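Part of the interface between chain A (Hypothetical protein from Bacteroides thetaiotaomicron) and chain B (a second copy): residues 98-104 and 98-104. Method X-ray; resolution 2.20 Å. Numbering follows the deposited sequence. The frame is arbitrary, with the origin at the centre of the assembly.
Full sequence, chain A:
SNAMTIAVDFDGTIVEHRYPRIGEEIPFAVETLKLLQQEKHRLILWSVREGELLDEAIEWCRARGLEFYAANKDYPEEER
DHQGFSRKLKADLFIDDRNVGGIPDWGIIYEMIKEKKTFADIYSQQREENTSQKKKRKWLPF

Chain A (98-104) RNVGGIP
Chain B, residues 98-104: RNVGGIP

Two identical loops meet across an exact two-fold axis, so every contact read along chain B has a twin with the chain letters exchanged. Neither stretch forms a regular helix or strand. The two stretches run crosswise, neither parallel nor antiparallel end to end. The CA atoms of Asn B99 and Asn A99, at 6.6 Å, set the register, and the CA atoms of Val B100 and Ile A103 follow at 8.0 Å. Together the two stretches bury 222 Å², and no direct hydrogen bond crosses between them.

Arg B98 (phi/psi -97/6) leads into the contact without joining it. Its side chain runs m, t, t with chi4 at -159° and bonds through NH1 elsewhere in the structure; its nearest side-chain approach to the other stretch is Arg B98 CB to Asn A99 ND2, 8.2 Å.

Asn B99 (-59/136) opens a type II beta turn that ends at Gly B102. Its CA-to-CB bond points toward the other stretch, and chi1 of -72° (m) with chi2 of -9° brings the carboxamide against its symmetry mate. Asn B99 OD1 lies 3.2 Å from Asn A99 OD1; these are two acceptors and cannot bond. Asn B99 ND2 is 3.4 Å from Asn A99 OD1, but the angle is too poor for a hydrogen bond. Water supplies the polar link instead: water 2 O accepts from Asn B99 ND2 at 3.2 Å and donates to Val A100 O at 2.7 Å. In the two-fold-related bridge, water 1 O accepts from Asn A99 ND2 at 3.2 Å and donates to Val B100 O at 2.7 Å. The amide pair is thus tied to the opposing backbone through solvent.

Val B100 (-55/140, chi1 70°, p) occupies the first inner position of the turn. Its CA-to-CB bond points sideways, yet Val B100 CG1 reaches Ile A103 CG2 at 4.3 Å, a loose apolar contact that helps cover the buried valine.

Gly B101 (84/-10) takes the second inner position. A CB here would be jammed against the carbonyl O of Val B100, so the turn itself calls for glycine; the other stretch does not, having nothing within 5.5 Å of an ideal CB. Gly B102 (75/161) closes the turn with Gly B102 N donating to Asn B99 O at 2.9 Å, and its positive phi again favours glycine.

Ile B103 (-96/141, chi1 63°, p; chi2 159°, t) returns the apolar pairing: its CA-to-CB bond also points sideways, and Ile B103 CG2 meets Val A100 CG1 at 4.3 Å. Pro B104 (-86/179, C-gamma endo) carries the chain onward; its side chain comes no nearer to the other stretch than 5.2 Å, from Pro B104 CD to Val A100 CG1.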

ATOM      1  N   ARG A  98       6.747   0.555  -2.846  1.00 57.26           N
ATOM      2  CA  ARG A  98       6.820   1.708  -1.932  1.00 56.67           C
ATOM      3  C   ARG A  98       6.203   1.437  -0.567  1.00 55.97           C
ATOM      4  O   ARG A  98       6.100   2.328   0.256  1.00 55.69           O
ATOM      5  CB  ARG A  98       6.211   2.957  -2.537  1.00 56.35           C
ATOM      6  CG  ARG A  98       6.941   3.378  -3.805  1.00 59.22           C
ATOM      7  CD  ARG A  98       6.333   4.661  -4.345  1.00 62.05           C
ATOM      8  NE  ARG A  98       6.816   4.987  -5.679  1.00 64.31           N
ATOM      9  CZ  ARG A  98       6.768   6.203  -6.216  1.00 65.52           C
ATOM     10  NH1 ARG A  98       6.256   7.242  -5.545  1.00 65.26           N
ATOM     11  NH2 ARG A  98       7.247   6.379  -7.428  1.00 66.04           N
ATOM     12  N   ASN A  99       5.808   0.200  -0.327  1.00 55.96           N
ATOM     13  CA  ASN A  99       5.467  -0.221   1.034  1.00 55.73           C
ATOM     14  C   ASN A  99       6.644  -0.029   1.957  1.00 55.80           C
ATOM     15  O   ASN A  99       7.794  -0.325   1.608  1.00 55.95           O
ATOM     16  CB  ASN A  99       4.999  -1.678   1.040  1.00 55.87           C
ATOM     17  CG  ASN A  99       3.612  -1.847   0.411  1.00 55.76           C
ATOM     18  OD1 ASN A  99       2.938  -0.872   0.118  1.00 56.37           O
ATOM     19  ND2 ASN A  99       3.212  -3.065   0.190  1.00 52.97           N
ATOM     20  N   VAL A 100       6.379   0.503   3.141  1.00 56.05           N
ATOM     21  CA  VAL A 100       7.468   0.695   4.085  1.00 55.51           C
ATOM     22  C   VAL A 100       8.211  -0.642   4.318  1.00 55.94           C
ATOM     23  O   VAL A 100       7.580  -1.685   4.379  1.00 55.56           O
ATOM     24  CB  VAL A 100       6.992   1.374   5.398  1.00 55.44           C
ATOM     25  CG1 VAL A 100       6.130   0.442   6.225  1.00 54.99           C
ATOM     26  CG2 VAL A 100       8.182   1.871   6.190  1.00 52.87           C
ATOM     27  N   GLY A 101       9.545  -0.597   4.422  1.00 55.88           N
ATOM     28  CA  GLY A 101      10.347  -1.806   4.548  1.00 55.60           C
ATOM     29  C   GLY A 101      10.684  -2.467   3.221  1.00 56.02           C
ATOM     30  O   GLY A 101      11.541  -3.343   3.179  1.00 56.69           O
ATOM     31  N   GLY A 102      10.056  -2.005   2.136  1.00 55.75           N
ATOM     32  CA  GLY A 102      10.314  -2.504   0.790  1.00 56.06           C
ATOM     33  C   GLY A 102       9.701  -3.867   0.513  1.00 57.17           C
ATOM     34  O   GLY A 102       9.329  -4.599   1.446  1.00 57.95           O
ATOM     35  N   ILE A 103       9.557  -4.223  -0.758  1.00 58.10           N
ATOM     36  CA  ILE A 103       9.080  -5.587  -1.073  1.00 58.91           C
ATOM     37  C   ILE A 103      10.214  -6.557  -1.373  1.00 59.39           C
ATOM     38  O   ILE A 103      11.228  -6.174  -1.980  1.00 58.96           O
ATOM     39  CB  ILE A 103       7.930  -5.680  -2.102  1.00 59.57           C
ATOM     40  CG1 ILE A 103       8.353  -5.145  -3.490  1.00 57.40           C
ATOM     41  CG2 ILE A 103       6.498  -5.059  -1.484  1.00 59.06           C
ATOM     42  CD1 ILE A 103       7.400  -5.740  -4.577  1.00 51.47           C
ATOM     43  N   PRO A 104      10.063  -7.810  -0.889  1.00 60.03           N
ATOM     44  CA  PRO A 104      11.132  -8.791  -1.054  1.00 58.96           C
ATOM     45  C   PRO A 104      10.908  -9.415  -2.427  1.00 58.26           C
ATOM     46  O   PRO A 104       9.975  -9.047  -3.129  1.00 57.49           O
ATOM     47  CB  PRO A 104      10.872  -9.782   0.082  1.00 58.73           C
ATOM     48  CG  PRO A 104       9.364  -9.718   0.275  1.00 59.42           C
ATOM     49  CD  PRO A 104       8.872  -8.386  -0.230  1.00 59.45           C
TER
ATOM     50  N   ARG B  98      -2.239  -3.954   5.768  1.00 57.26           N
ATOM     51  CA  ARG B  98      -2.517  -4.953   4.722  1.00 56.67           C
ATOM     52  C   ARG B  98      -1.425  -5.041   3.665  1.00 55.97           C
ATOM     53  O   ARG B  98      -1.565  -5.748   2.685  1.00 55.69           O
ATOM     54  CB  ARG B  98      -3.862  -4.729   4.060  1.00 56.35           C
ATOM     55  CG  ARG B  98      -5.004  -4.840   5.061  1.00 59.22           C
ATOM     56  CD  ARG B  98      -6.332  -4.663   4.345  1.00 62.05           C
ATOM     57  NE  ARG B  98      -7.446  -4.513   5.271  1.00 64.31           N
ATOM     58  CZ  ARG B  98      -8.718  -4.733   4.950  1.00 65.52           C
ATOM     59  NH1 ARG B  98      -9.071  -5.121   3.719  1.00 65.26           N
ATOM     60  NH2 ARG B  98      -9.640  -4.576   5.876  1.00 66.04           N
ATOM     61  N   ASN B  99      -0.333  -4.328   3.878  1.00 55.96           N
ATOM     62  CA  ASN B  99       0.872  -4.559   3.077  1.00 55.73           C
ATOM     63  C   ASN B  99       1.335  -5.987   3.217  1.00 55.80           C
ATOM     64  O   ASN B  99       1.339  -6.561   4.314  1.00 55.95           O
ATOM     65  CB  ASN B  99       1.978  -3.583   3.484  1.00 55.87           C
ATOM     66  CG  ASN B  99       1.688  -2.149   3.026  1.00 55.76           C
ATOM     67  OD1 ASN B  99       0.754  -1.912   2.276  1.00 56.37           O
ATOM     68  ND2 ASN B  99       2.466  -1.216   3.491  1.00 52.97           N
ATOM     69  N   VAL B 100       1.702  -6.596   2.099  1.00 56.05           N
ATOM     70  CA  VAL B 100       2.179  -7.968   2.170  1.00 55.51           C
ATOM     71  C   VAL B 100       3.348  -8.073   3.177  1.00 55.94           C
ATOM     72  O   VAL B 100       4.175  -7.178   3.244  1.00 55.56           O
ATOM     73  CB  VAL B 100       2.517  -8.544   0.769  1.00 55.44           C
ATOM     74  CG1 VAL B 100       3.758  -7.898   0.187  1.00 54.99           C
ATOM     75  CG2 VAL B 100       2.664 -10.049   0.843  1.00 52.87           C
ATOM     76  N   GLY B 101       3.389  -9.155   3.966  1.00 55.88           N
ATOM     77  CA  GLY B 101       4.392  -9.308   5.010  1.00 55.60           C
ATOM     78  C   GLY B 101       4.030  -8.627   6.320  1.00 56.02           C
ATOM     79  O   GLY B 101       4.671  -8.880   7.334  1.00 56.69           O
ATOM     80  N   GLY B 102       2.969  -7.816   6.310  1.00 55.75           N
ATOM     81  CA  GLY B 102       2.470  -7.135   7.500  1.00 56.06           C
ATOM     82  C   GLY B 102       3.320  -5.950   7.930  1.00 57.17           C
ATOM     83  O   GLY B 102       4.482  -5.813   7.509  1.00 57.95           O
ATOM     84  N   ILE B 103       2.760  -5.064   8.745  1.00 58.10           N
ATOM     85  CA  ILE B 103       3.586  -3.963   9.286  1.00 58.91           C
ATOM     86  C   ILE B 103       4.132  -4.260  10.676  1.00 59.39           C
ATOM     87  O   ILE B 103       3.452  -4.894  11.499  1.00 58.96           O
ATOM     88  CB  ILE B 103       2.979  -2.545   9.176  1.00 59.57           C
ATOM     89  CG1 ILE B 103       1.671  -2.413   9.990  1.00 57.40           C
ATOM     90  CG2 ILE B 103       2.904  -2.030   7.580  1.00 59.06           C
ATOM     91  CD1 ILE B 103       1.408  -0.901  10.288  1.00 51.47           C
ATOM     92  N   PRO B 104       5.397  -3.846  10.914  1.00 60.03           N
ATOM     93  CA  PRO B 104       6.039  -4.155  12.189  1.00 58.96           C
ATOM     94  C   PRO B 104       5.615  -3.043  13.142  1.00 58.26           C
ATOM     95  O   PRO B 104       4.874  -2.149  12.758  1.00 57.49           O
ATOM     96  CB  PRO B 104       7.530  -4.093  11.851  1.00 58.73           C
ATOM     97  CG  PRO B 104       7.599  -3.071  10.725  1.00 59.42           C
ATOM     98  CD  PRO B 104       6.257  -3.021  10.040  1.00 59.45           C
TER
HETATM   99  O   HOH W   1       5.106  -5.094   1.809  1.00 44.27           O
HETATM  100  O   HOH W   2       5.070  -2.578   4.790  1.00 44.27           O